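PDB 2FUJ: conserved hypothetical protein, which is a putative acyl-CoA thioesterase that probably hydrolyses fatty acyl-CoA, and assembles as a tetramer of hotdog-fold subunits. Local coordinates for residues Leu10-Ile15 and Lys102-Leu107; Asp21-Ser24 and Val28-Ala31; Glu38-Arg43 and Val80-Glu85; His96-Gln101 and Leu107-Asn112. All coordinates share one frame; numbering follows the deposited sequence.

Contact 1: Leu10-Ile15 and Lys102-Leu107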
loop_
_atom_site.group_PDB
_atom_site.type_symbol
_atom_site.label_atom_id
_atom_site.label_comp_id
_atom_site.label_asym_id
_atom_site.label_seq_id
_atom_site.Cartn_x
_atom_site.Cartn_y
_atom_site.Cartn_z
ATOM N N LEU A 10 -14.814 -17.631 -14.789
ATOM C CA LEU A 10 -14.142 -16.691 -15.671
ATOM C C LEU A 10 -12.641 -16.948 -15.582
ATOM O O LEU A 10 -11.935 -16.942 -16.594
ATOM C CB LEU A 10 -14.440 -15.248 -15.237
ATOM C CG LEU A 10 -15.860 -14.743 -15.507
ATOM C CD1 LEU A 10 -16.072 -13.360 -14.882
ATOM C CD2 LEU A 10 -16.087 -14.699 -17.010
ATOM N N ALA A 11 -12.163 -17.169 -14.360
ATOM C CA ALA A 11 -10.750 -17.414 -14.128
ATOM C C ALA A 11 -10.446 -17.905 -12.716
ATOM O O ALA A 11 -11.214 -17.677 -11.786
ATOM C CB ALA A 11 -9.967 -16.138 -14.408
ATOM N N ARG A 12 -9.311 -18.585 -12.576
ATOM C CA ARG A 12 -8.832 -19.098 -11.298
ATOM C C ARG A 12 -7.363 -18.663 -11.309
ATOM O O ARG A 12 -6.494 -19.345 -11.860
ATOM C CB ARG A 12 -8.988 -20.624 -11.246
ATOM C CG ARG A 12 -10.428 -21.067 -11.513
ATOM C CD ARG A 12 -10.657 -22.565 -11.352
ATOM N NE ARG A 12 -10.564 -22.990 -9.960
ATOM C CZ ARG A 12 -9.543 -23.671 -9.451
ATOM N NH1 ARG A 12 -8.523 -24.012 -10.225
ATOM N NH2 ARG A 12 -9.537 -24.007 -8.165
ATOM N N VAL A 13 -7.110 -17.509 -10.698
ATOM C CA VAL A 13 -5.785 -16.888 -10.678
ATOM C C VAL A 13 -4.961 -17.042 -9.404
ATOM O O VAL A 13 -5.369 -16.598 -8.334
ATOM C CB VAL A 13 -5.918 -15.366 -10.964
ATOM C CG1 VAL A 13 -4.543 -14.720 -11.075
ATOM C CG2 VAL A 13 -6.722 -15.142 -12.237
ATOM N N PRO A 14 -3.780 -17.672 -9.504
ATOM C CA PRO A 14 -2.957 -17.826 -8.305
ATOM C C PRO A 14 -2.285 -16.483 -8.032
ATOM O O PRO A 14 -1.762 -15.852 -8.945
ATOM C CB PRO A 14 -1.958 -18.911 -8.706
ATOM C CG PRO A 14 -1.782 -18.679 -10.161
ATOM C CD PRO A 14 -3.194 -18.401 -10.645
ATOM N N ILE A 15 -2.320 -16.048 -6.780
ATOM C CA ILE A 15 -1.724 -14.779 -6.389
ATOM C C ILE A 15 -0.833 -15.010 -5.185
ATOM O O ILE A 15 -1.243 -15.648 -4.222
ATOM C CB ILE A 15 -2.811 -13.746 -5.994
ATOM C CG1 ILE A 15 -3.727 -13.450 -7.185
ATOM C CG2 ILE A 15 -2.164 -12.464 -5.488
ATOM C CD1 ILE A 15 -4.907 -12.512 -6.911
ATOM N N LYS A 102 -2.726 -24.256 -1.163
ATOM C CA LYS A 102 -2.403 -25.602 -0.708
ATOM C C LYS A 102 -3.613 -26.436 -0.308
ATOM O O LYS A 102 -3.554 -27.662 -0.296
ATOM C CB LYS A 102 -1.388 -25.529 0.435
ATOM C CG LYS A 102 -0.072 -24.870 0.016
ATOM C CD LYS A 102 0.983 -24.966 1.097
ATOM C CE LYS A 102 0.561 -24.225 2.362
ATOM N NZ LYS A 102 0.366 -22.761 2.155
ATOM N N ASP A 103 -4.715 -25.772 0.018
ATOM C CA ASP A 103 -5.942 -26.475 0.378
ATOM C C ASP A 103 -7.121 -25.632 -0.081
ATOM O O ASP A 103 -7.579 -24.741 0.638
ATOM C CB ASP A 103 -6.028 -26.692 1.884
ATOM C CG ASP A 103 -7.207 -27.546 2.270
ATOM O OD1 ASP A 103 -8.102 -27.743 1.416
ATOM O OD2 ASP A 103 -7.235 -28.015 3.425
ATOM N N GLU A 104 -7.613 -25.923 -1.275
ATOM C CA GLU A 104 -8.716 -25.163 -1.837
ATOM C C GLU A 104 -10.014 -25.287 -1.051
ATOM O O GLU A 104 -11.007 -24.646 -1.380
ATOM C CB GLU A 104 -8.906 -25.546 -3.303
ATOM C CG GLU A 104 -7.676 -25.195 -4.131
ATOM C CD GLU A 104 -7.823 -25.514 -5.600
ATOM O OE1 GLU A 104 -6.816 -25.397 -6.336
ATOM O OE2 GLU A 104 -8.944 -25.875 -6.015
ATOM N N GLY A 105 -9.998 -26.108 -0.008
ATOM C CA GLY A 105 -11.175 -26.253 0.823
ATOM C C GLY A 105 -11.174 -25.134 1.855
ATOM O O GLY A 105 -12.141 -24.953 2.587
ATOM N N VAL A 106 -10.073 -24.392 1.924
ATOM C CA VAL A 106 -9.965 -23.279 2.867
ATOM C C VAL A 106 -10.427 -22.010 2.156
ATOM O O VAL A 106 -9.794 -21.551 1.208
ATOM C CB VAL A 106 -8.515 -23.089 3.360
ATOM C CG1 VAL A 106 -8.395 -21.781 4.103
ATOM C CG2 VAL A 106 -8.109 -24.247 4.258
ATOM N N LEU A 107 -11.547 -21.462 2.615
ATOM C CA LEU A 107 -12.125 -20.266 2.022
ATOM C C LEU A 107 -11.849 -19.027 2.865
ATOM O O LEU A 107 -12.339 -18.906 3.982
ATOM C CB LEU A 107 -13.640 -20.455 1.861
ATOM C CG LEU A 107 -14.485 -19.284 1.350
ATOM C CD1 LEU A 107 -14.126 -18.967 -0.091
ATOM C CD2 LEU A 107 -15.963 -19.643 1.457
#

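Contact 2: Asp21-Ser24 and Val28-Ala31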
loop_
_atom_site.group_PDB
_atom_site.type_symbol
_atom_site.label_atom_id
_atom_site.label_comp_id
_atom_site.label_asym_id
_atom_site.label_seq_id
_atom_site.Cartn_x
_atom_site.Cartn_y
_atom_site.Cartn_z
ATOM N N ASP A 21 1.532 -7.408 3.196
ATOM C CA ASP A 21 0.077 -7.485 3.073
ATOM C C ASP A 21 -0.584 -7.547 4.442
ATOM O O ASP A 21 -1.742 -7.173 4.597
ATOM C CB ASP A 21 -0.339 -8.723 2.269
ATOM C CG ASP A 21 -0.101 -8.576 0.768
ATOM O OD1 ASP A 21 -0.236 -9.591 0.062
ATOM O OD2 ASP A 21 0.205 -7.470 0.290
ATOM N N MET A 22 0.153 -8.035 5.433
ATOM C CA MET A 22 -0.397 -8.139 6.776
ATOM C C MET A 22 -0.368 -6.801 7.504
ATOM O O MET A 22 0.425 -5.921 7.178
ATOM C CB MET A 22 0.378 -9.182 7.595
ATOM C CG MET A 22 0.347 -10.603 7.012
ATOM S SD MET A 22 1.048 -11.848 8.146
ATOM C CE MET A 22 2.792 -11.446 8.059
ATOM N N ASP A 23 -1.250 -6.647 8.479
ATOM C CA ASP A 23 -1.282 -5.428 9.268
ATOM C C ASP A 23 -0.789 -5.746 10.678
ATOM O O ASP A 23 -0.384 -6.876 10.965
ATOM C CB ASP A 23 -2.693 -4.825 9.285
ATOM C CG ASP A 23 -3.738 -5.783 9.815
ATOM O OD1 ASP A 23 -4.915 -5.663 9.405
ATOM O OD2 ASP A 23 -3.399 -6.640 10.647
ATOM N N SER A 24 -0.814 -4.752 11.554
ATOM C CA SER A 24 -0.333 -4.939 12.916
ATOM C C SER A 24 -1.058 -6.020 13.717
ATOM O O SER A 24 -0.595 -6.426 14.787
ATOM C CB SER A 24 -0.404 -3.611 13.666
ATOM O OG SER A 24 -1.716 -3.076 13.597
ATOM N N VAL A 28 -3.562 -10.674 6.918
ATOM C CA VAL A 28 -3.655 -9.815 5.743
ATOM C C VAL A 28 -4.773 -8.786 5.943
ATOM O O VAL A 28 -5.887 -9.132 6.331
ATOM C CB VAL A 28 -3.936 -10.630 4.473
ATOM C CG1 VAL A 28 -4.172 -9.698 3.298
ATOM C CG2 VAL A 28 -2.765 -11.544 4.190
ATOM N N ASN A 29 -4.459 -7.523 5.670
ATOM C CA ASN A 29 -5.407 -6.421 5.834
ATOM C C ASN A 29 -6.626 -6.531 4.911
ATOM O O ASN A 29 -6.507 -6.942 3.761
ATOM C CB ASN A 29 -4.678 -5.094 5.597
ATOM C CG ASN A 29 -5.557 -3.886 5.870
ATOM O OD1 ASN A 29 -6.148 -3.314 4.955
ATOM N ND2 ASN A 29 -5.656 -3.505 7.137
ATOM N N ASN A 30 -7.800 -6.161 5.419
ATOM C CA ASN A 30 -9.024 -6.230 4.622
ATOM C C ASN A 30 -8.891 -5.561 3.249
ATOM O O ASN A 30 -9.335 -6.107 2.231
ATOM C CB ASN A 30 -10.194 -5.563 5.354
ATOM C CG ASN A 30 -10.482 -6.180 6.706
ATOM O OD1 ASN A 30 -10.570 -7.401 6.851
ATOM N ND2 ASN A 30 -10.651 -5.330 7.705
ATOM N N ALA A 31 -8.296 -4.373 3.226
ATOM C CA ALA A 31 -8.141 -3.630 1.980
ATOM C C ALA A 31 -7.335 -4.369 0.914
ATOM O O ALA A 31 -7.540 -4.163 -0.279
ATOM C CB ALA A 31 -7.511 -2.288 2.259
HETATM O O HOH W 1 -7.722 -5.984 8.409
#

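Contact 3: Glu38-Arg43 and Val80-Glu85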
loop_
_atom_site.group_PDB
_atom_site.type_symbol
_atom_site.label_atom_id
_atom_site.label_comp_id
_atom_site.label_asym_id
_atom_site.label_seq_id
_atom_site.Cartn_x
_atom_site.Cartn_y
_atom_site.Cartn_z
ATOM N N GLU A 38 -8.601 -7.329 -7.689
ATOM C CA GLU A 38 -8.229 -6.460 -8.790
ATOM C C GLU A 38 -7.190 -7.157 -9.668
ATOM O O GLU A 38 -7.355 -7.251 -10.885
ATOM C CB GLU A 38 -7.660 -5.160 -8.219
ATOM C CG GLU A 38 -7.162 -4.158 -9.225
ATOM C CD GLU A 38 -6.540 -2.964 -8.527
ATOM O OE1 GLU A 38 -5.422 -3.105 -7.990
ATOM O OE2 GLU A 38 -7.179 -1.894 -8.494
ATOM N N GLU A 39 -6.126 -7.661 -9.045
ATOM C CA GLU A 39 -5.069 -8.340 -9.792
ATOM C C GLU A 39 -5.643 -9.487 -10.618
ATOM O O GLU A 39 -5.299 -9.657 -11.784
ATOM C CB GLU A 39 -3.998 -8.877 -8.839
ATOM C CG GLU A 39 -2.707 -9.342 -9.530
ATOM C CD GLU A 39 -2.012 -8.233 -10.308
ATOM O OE1 GLU A 39 -2.216 -7.045 -9.976
ATOM O OE2 GLU A 39 -1.246 -8.550 -11.249
ATOM N N ALA A 40 -6.526 -10.272 -10.010
ATOM C CA ALA A 40 -7.139 -11.393 -10.717
ATOM C C ALA A 40 -7.903 -10.908 -11.946
ATOM O O ALA A 40 -7.802 -11.501 -13.013
ATOM C CB ALA A 40 -8.076 -12.166 -9.780
ATOM N N ARG A 41 -8.658 -9.822 -11.807
ATOM C CA ARG A 41 -9.414 -9.306 -12.949
ATOM C C ARG A 41 -8.538 -8.871 -14.124
ATOM O O ARG A 41 -8.840 -9.178 -15.283
ATOM C CB ARG A 41 -10.300 -8.130 -12.534
ATOM C CG ARG A 41 -11.420 -8.484 -11.584
ATOM C CD ARG A 41 -12.523 -7.434 -11.642
ATOM N NE ARG A 41 -12.010 -6.095 -11.378
ATOM C CZ ARG A 41 -11.709 -5.632 -10.168
ATOM N NH1 ARG A 41 -11.875 -6.397 -9.097
ATOM N NH2 ARG A 41 -11.238 -4.400 -10.032
ATOM N N VAL A 42 -7.459 -8.148 -13.836
ATOM C CA VAL A 42 -6.574 -7.677 -14.901
ATOM C C VAL A 42 -5.648 -8.767 -15.453
ATOM O O VAL A 42 -5.297 -8.755 -16.638
ATOM C CB VAL A 42 -5.739 -6.448 -14.428
ATOM C CG1 VAL A 42 -6.675 -5.358 -13.922
ATOM C CG2 VAL A 42 -4.763 -6.849 -13.337
ATOM N N ARG A 43 -5.244 -9.706 -14.606
ATOM C CA ARG A 43 -4.390 -10.799 -15.062
ATOM C C ARG A 43 -5.250 -11.653 -15.986
ATOM O O ARG A 43 -4.743 -12.313 -16.897
ATOM C CB ARG A 43 -3.901 -11.632 -13.874
ATOM C CG ARG A 43 -2.796 -10.973 -13.055
ATOM C CD ARG A 43 -1.429 -11.160 -13.694
ATOM N NE ARG A 43 -0.368 -10.455 -12.972
ATOM C CZ ARG A 43 0.932 -10.637 -13.186
ATOM N NH1 ARG A 43 1.333 -11.510 -14.099
ATOM N NH2 ARG A 43 1.833 -9.946 -12.490
ATOM N N VAL A 80 -7.436 -17.057 -6.600
ATOM C CA VAL A 80 -8.631 -16.242 -6.743
ATOM C C VAL A 80 -9.488 -16.729 -7.887
ATOM O O VAL A 80 -9.116 -16.651 -9.050
ATOM C CB VAL A 80 -8.284 -14.764 -6.955
ATOM C CG1 VAL A 80 -9.558 -13.929 -6.964
ATOM C CG2 VAL A 80 -7.375 -14.300 -5.853
ATOM N N GLU A 81 -10.650 -17.236 -7.512
ATOM C CA GLU A 81 -11.620 -17.773 -8.438
ATOM C C GLU A 81 -12.665 -16.712 -8.747
ATOM O O GLU A 81 -13.309 -16.187 -7.845
ATOM C CB GLU A 81 -12.263 -18.996 -7.795
ATOM C CG GLU A 81 -13.318 -19.686 -8.609
ATOM C CD GLU A 81 -13.787 -20.952 -7.925
ATOM O OE1 GLU A 81 -13.038 -21.954 -7.940
ATOM O OE2 GLU A 81 -14.894 -20.936 -7.351
ATOM N N LEU A 82 -12.818 -16.401 -10.029
ATOM C CA LEU A 82 -13.788 -15.408 -10.471
ATOM C C LEU A 82 -14.846 -16.067 -11.355
ATOM O O LEU A 82 -14.530 -16.902 -12.194
ATOM C CB LEU A 82 -13.089 -14.311 -11.270
ATOM C CG LEU A 82 -11.989 -13.530 -10.558
ATOM C CD1 LEU A 82 -11.421 -12.486 -11.505
ATOM C CD2 LEU A 82 -12.555 -12.867 -9.308
ATOM N N PHE A 83 -16.104 -15.693 -11.161
ATOM C CA PHE A 83 -17.178 -16.249 -11.980
ATOM C C PHE A 83 -18.274 -15.210 -12.194
ATOM O O PHE A 83 -18.318 -14.193 -11.503
ATOM C CB PHE A 83 -17.769 -17.507 -11.331
ATOM C CG PHE A 83 -18.193 -17.315 -9.906
ATOM C CD1 PHE A 83 -17.253 -17.256 -8.886
ATOM C CD2 PHE A 83 -19.535 -17.169 -9.584
ATOM C CE1 PHE A 83 -17.649 -17.051 -7.557
ATOM C CE2 PHE A 83 -19.935 -16.966 -8.263
ATOM C CZ PHE A 83 -18.986 -16.905 -7.251
ATOM N N VAL A 84 -19.150 -15.463 -13.160
ATOM C CA VAL A 84 -20.237 -14.533 -13.450
ATOM C C VAL A 84 -21.430 -14.816 -12.543
ATOM O O VAL A 84 -22.064 -15.867 -12.638
ATOM C CB VAL A 84 -20.691 -14.637 -14.924
ATOM C CG1 VAL A 84 -21.838 -13.659 -15.192
ATOM C CG2 VAL A 84 -19.523 -14.344 -15.844
ATOM N N GLU A 85 -21.720 -13.875 -11.653
ATOM C CA GLU A 85 -22.839 -14.015 -10.745
ATOM C C GLU A 85 -24.081 -13.429 -11.397
ATOM O O GLU A 85 -25.167 -13.998 -11.311
ATOM C CB GLU A 85 -22.569 -13.283 -9.434
ATOM C CG GLU A 85 -23.670 -13.462 -8.400
ATOM C CD GLU A 85 -23.468 -12.597 -7.175
ATOM O OE1 GLU A 85 -22.395 -12.700 -6.531
ATOM O OE2 GLU A 85 -24.388 -11.804 -6.857
#

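Contact 4: His96-Gln101 and Leu107-Asn112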
loop_
_atom_site.group_PDB
_atom_site.type_symbol
_atom_site.label_atom_id
_atom_site.label_comp_id
_atom_site.label_asym_id
_atom_site.label_seq_id
_atom_site.Cartn_x
_atom_site.Cartn_y
_atom_site.Cartn_z
ATOM N N HIS A 96 -16.694 -14.009 -6.466
ATOM C CA HIS A 96 -15.351 -14.513 -6.223
ATOM C C HIS A 96 -15.257 -15.417 -5.011
ATOM O O HIS A 96 -16.116 -15.416 -4.142
ATOM C CB HIS A 96 -14.372 -13.349 -6.007
ATOM C CG HIS A 96 -14.565 -12.626 -4.705
ATOM N ND1 HIS A 96 -15.352 -11.500 -4.585
ATOM C CD2 HIS A 96 -14.087 -12.880 -3.464
ATOM C CE1 HIS A 96 -15.350 -11.093 -3.328
ATOM N NE2 HIS A 96 -14.591 -11.913 -2.628
ATOM N N ARG A 97 -14.175 -16.182 -4.973
ATOM C CA ARG A 97 -13.867 -17.059 -3.861
ATOM C C ARG A 97 -12.351 -17.010 -3.773
ATOM O O ARG A 97 -11.670 -17.359 -4.730
ATOM C CB ARG A 97 -14.309 -18.499 -4.132
ATOM C CG ARG A 97 -15.806 -18.693 -4.242
ATOM C CD ARG A 97 -16.168 -20.155 -3.963
ATOM N NE ARG A 97 -15.326 -21.054 -4.743
ATOM C CZ ARG A 97 -15.020 -22.304 -4.399
ATOM N NH1 ARG A 97 -15.485 -22.833 -3.276
ATOM N NH2 ARG A 97 -14.232 -23.022 -5.184
ATOM N N ILE A 98 -11.831 -16.534 -2.651
ATOM C CA ILE A 98 -10.389 -16.478 -2.461
ATOM C C ILE A 98 -10.043 -17.698 -1.610
ATOM O O ILE A 98 -10.420 -17.791 -0.446
ATOM C CB ILE A 98 -9.974 -15.168 -1.767
ATOM C CG1 ILE A 98 -10.294 -13.987 -2.694
ATOM C CG2 ILE A 98 -8.486 -15.201 -1.428
ATOM C CD1 ILE A 98 -10.256 -12.615 -2.024
ATOM N N LEU A 99 -9.340 -18.648 -2.221
ATOM C CA LEU A 99 -8.985 -19.891 -1.541
ATOM C C LEU A 99 -7.497 -20.031 -1.281
ATOM O O LEU A 99 -6.682 -19.322 -1.857
ATOM C CB LEU A 99 -9.437 -21.084 -2.391
ATOM C CG LEU A 99 -10.819 -20.950 -3.033
ATOM C CD1 LEU A 99 -10.921 -21.879 -4.232
ATOM C CD2 LEU A 99 -11.897 -21.231 -2.001
ATOM N N ASP A 100 -7.151 -20.975 -0.416
ATOM C CA ASP A 100 -5.755 -21.228 -0.099
ATOM C C ASP A 100 -5.189 -22.132 -1.195
ATOM O O ASP A 100 -5.799 -23.137 -1.541
ATOM C CB ASP A 100 -5.655 -21.940 1.242
ATOM C CG ASP A 100 -4.236 -22.081 1.712
ATOM O OD1 ASP A 100 -3.774 -21.204 2.470
ATOM O OD2 ASP A 100 -3.582 -23.067 1.311
ATOM N N GLN A 101 -4.025 -21.786 -1.732
ATOM C CA GLN A 101 -3.424 -22.590 -2.791
ATOM C C GLN A 101 -3.144 -24.039 -2.403
ATOM O O GLN A 101 -3.312 -24.951 -3.217
ATOM C CB GLN A 101 -2.121 -21.948 -3.288
ATOM C CG GLN A 101 -2.316 -20.878 -4.333
ATOM C CD GLN A 101 -1.004 -20.343 -4.876
ATOM O OE1 GLN A 101 -0.960 -19.269 -5.475
ATOM N NE2 GLN A 101 0.072 -21.095 -4.676
ATOM N N LEU A 107 -11.547 -21.462 2.615
ATOM C CA LEU A 107 -12.125 -20.266 2.022
ATOM C C LEU A 107 -11.849 -19.027 2.865
ATOM O O LEU A 107 -12.339 -18.906 3.982
ATOM C CB LEU A 107 -13.640 -20.455 1.861
ATOM C CG LEU A 107 -14.485 -19.284 1.350
ATOM C CD1 LEU A 107 -14.126 -18.967 -0.091
ATOM C CD2 LEU A 107 -15.963 -19.643 1.457
ATOM N N TYR A 108 -11.070 -18.102 2.315
ATOM C CA TYR A 108 -10.741 -16.882 3.029
ATOM C C TYR A 108 -11.787 -15.810 2.812
ATOM O O TYR A 108 -12.026 -14.986 3.686
ATOM C CB TYR A 108 -9.386 -16.344 2.574
ATOM C CG TYR A 108 -8.222 -17.224 2.956
ATOM C CD1 TYR A 108 -7.448 -17.848 1.981
ATOM C CD2 TYR A 108 -7.880 -17.412 4.289
ATOM C CE1 TYR A 108 -6.356 -18.632 2.326
ATOM C CE2 TYR A 108 -6.792 -18.199 4.646
ATOM C CZ TYR A 108 -6.034 -18.803 3.658
ATOM O OH TYR A 108 -4.941 -19.566 3.998
ATOM N N SER A 109 -12.416 -15.822 1.644
ATOM C CA SER A 109 -13.408 -14.803 1.337
ATOM C C SER A 109 -14.226 -15.064 0.088
ATOM O O SER A 109 -13.778 -15.729 -0.850
ATOM C CB SER A 109 -12.708 -13.443 1.200
ATOM O OG SER A 109 -13.425 -12.536 0.369
ATOM N N ASP A 110 -15.451 -14.551 0.102
ATOM C CA ASP A 110 -16.333 -14.632 -1.050
ATOM C C ASP A 110 -17.048 -13.293 -1.142
ATOM O O ASP A 110 -16.782 -12.393 -0.350
ATOM C CB ASP A 110 -17.344 -15.794 -0.962
ATOM C CG ASP A 110 -18.137 -15.816 0.334
ATOM O OD1 ASP A 110 -18.388 -14.753 0.940
ATOM O OD2 ASP A 110 -18.541 -16.931 0.738
ATOM N N GLY A 111 -17.940 -13.164 -2.112
ATOM C CA GLY A 111 -18.649 -11.917 -2.317
ATOM C C GLY A 111 -18.581 -11.611 -3.801
ATOM O O GLY A 111 -18.466 -12.526 -4.614
ATOM N N ASN A 112 -18.644 -10.337 -4.169
ATOM C CA ASN A 112 -18.579 -9.980 -5.577
ATOM C C ASN A 112 -18.122 -8.548 -5.807
ATOM O O ASN A 112 -17.955 -7.774 -4.863
ATOM C CB ASN A 112 -19.949 -10.156 -6.234
ATOM C CG ASN A 112 -21.006 -9.282 -5.599
ATOM O OD1 ASN A 112 -21.843 -9.763 -4.838
ATOM N ND2 ASN A 112 -20.964 -7.989 -5.892
HETATM O O HOH W 2 -18.887 -15.589 -3.945
#

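Contact 1: Leu10-Ile15 and Lys102-Leu107
Arg12 and Glu104 both place CG beside the backbone N and anti to the carbonyl carbon. From there the two chains differ. Arg12 bends at its third torsion (chi3 69°), while Glu104 stays extended beyond CG. Together they span the 11.2 Å between Arg12 CA and Glu104 CA. The side chains meet at about a right angle in a single salt bridge, with Arg12 NH2 2.9 Å from Glu104 OE2. The carboxylate comes to the edge of the guanidinium, near its plane. The two planes are 48° apart, and the hydrogen bond within the pair is bent to 123° and weak. Glu104 OE1 is more distant, 3.6 Å from Arg12 NH2. This is one-oxygen pairing, not a two-pronged grip. Both residues are exposed.

Glu104 is presented by a type I beta turn from Asp103 to Val106. Val106 N donates to Asp103 O at 2.8 Å. Asp103 OD1 also accepts from Gly105 N at 2.9 Å, an Asx turn.

The bridge joins strand 9-15, outermost in the sheet of this chain, to the hairpin loop between strands 91-100 and 107-116. It passes over strand 78-87, where Arg12 and Glu104 both touch Leu79. Leu10 and Ala11 form a classic bulge opposite Leu82 of that strand, and Val13 and Ile15 lie against helix 30-47.

Contact 2: Asp21-Ser24 and Val28-Ala31
Asn29 reaches from the start of helix 30-47 to the loop residues Asp21 and Asp23. It is the N-cap of this helix, the central helix of the hotdog fold. Its CG stands anti to the backbone N (chi1 -175°). The side chain starts with CB, which lies 3.7 Å from Asp21 O and a little farther from Asp23 OD1. CG follows, 4.0 Å from Asp23 OD1. The amide then splits its work. ND2 donates to Asp23 OD1 at 3.2 Å, using the anti lone pair of that oxygen, with the carboxylate and amide planes nearly perpendicular. ND2 is also hydrogen-bonded to Glu38 OE2 of a neighbouring subunit. OD1 turns to the helix and accepts from Ala31 N at 3.0 Å, which is the capping bond. Both ends of the amide are thus used, which should fix its rotation.

The backbone holds the segments together as well. Asn29 N donates to Asp21 O at 2.9 Å, an almost straight bond of 172°. Val28 CA makes a CA-H...O contact with the same oxygen. Val28 packs its methyls near Asp21 CB and Met22 CG.

The carboxylates have further partners. Asp21 OD1 is bound by Tyr36 OH and forms a salt bridge with Arg18 of another neighbouring subunit, not the one that supplies Glu38. Asp23 OD2 accepts from Met25 N. A water donates to Asp23 OD1 at 3.0 Å and accepts from Asn30 N at the same distance, so it links the loop to the first turn of the helix.

Contact 3: Glu38-Arg43 and Val80-Glu85
Ala40 points its methyl toward the strand, between Val80 and Leu82, and this is the tight part of the contact. Ala40 CB is 3.6 Å from Val80 CG1 and 3.8 Å from Leu82 CD1. The small side chain is consistent with the close approach: Ala40 CA is 6.4 Å from Val80 CA. Val80 turns CG1 anti to its own backbone N (chi1 -175°), toward the helix. Leu82 CD1 reaches past the methyl to Arg41 N, also at 3.8 Å. All three apolar residues are buried.

This is the hotdog arrangement, in which the long helix is wrapped by a curved antiparallel sheet. Helix 38-43 crosses strand 80-84 at -64°, with 9.0 Å between the axes.

The side at Arg41 is looser. Its CG meets Leu82 CD1 at 4.0 Å, and the two side chains cross at about a right angle. The rest of Arg41 bends back along the helix, laying one guanidinium face over Glu38 CA. This residue is partly exposed. On another side of the helix, Glu39 OE2 accepts a straight bond from Arg43 NE at 2.7 Å. That pair meets a neighbouring subunit, where Asp77 binds Arg43 NH2 and Trp74 NE1 donates to Glu39 OE2.

Contact 4: His96-Gln101 and Leu107-Asn112
Ile98 and Ser109 form a hydrogen-bonded pair in an antiparallel hairpin whose strands run 172° apart, and just beyond them the register shifts by one residue. Ile98 N donates to Ser109 O at 2.8 Å. In return, Ile98 O accepts from Tyr108 N at 2.9 Å and, weakly, from Ser109 N. Tyr108 and Ser109 together face Ile98, a classic beta bulge.

At the bulge the Tyr108 side chain reaches across to Asp100 on the partner strand. Tyr108 CE1 passes 3.6 Å from Asp100 CB, with the ring and carboxylate planes 50° apart. Tyr108 OH donates to Asp100 OD1 in a short bond of 2.5 Å. The other oxygen, Asp100 OD2, accepts from Lys102 N and Asp103 N in the hairpin loop. On the face with Ile98, His96 CG sits between the backbone N and the carbonyl carbon (chi1 71°), which swings the ring over the partner strand. Ser109 OG meets the ring at its edge, hydrogen-bonded to His96 NE2 at 3.3 Å. Gly111 N lies over one ring face, 3.5 Å above its plane, offset toward the rim. On the other face of the sheet, Leu99 CD2 packs on Leu107 CD1 at 3.7 Å. Arg97 lays its guanidinium over Leu99 CD2 and bridges to Glu81.

Ile98, Ser109 and His96 face helix 30-47, touching Tyr33 and Leu37. Strand 78-87 flanks 91-100, and strand 58-68 lies beside 107-116.

Overall arrangement
Contacts 1, 3 and 4 all reach the same sheet. Contacts 1 and 4 have centres about 7 Å apart and share Leu107. Contact 3 lies about 11 Å from both, centre to centre. Ala11 O is 2.7 Å from Leu82 N, a probable hydrogen bond between contacts 1 and 3. Glu81 OE2 and Arg97 NE, 2.6 Å apart, form a salt bridge between contacts 3 and 4. Contact 2 stands apart, with centres about 16 to 20 Å from the others. It shares helix 30-47 with contact 3, and both touch other subunits. Related hotdog thioesterases have their active sites at subunit interfaces, but no site is identified here.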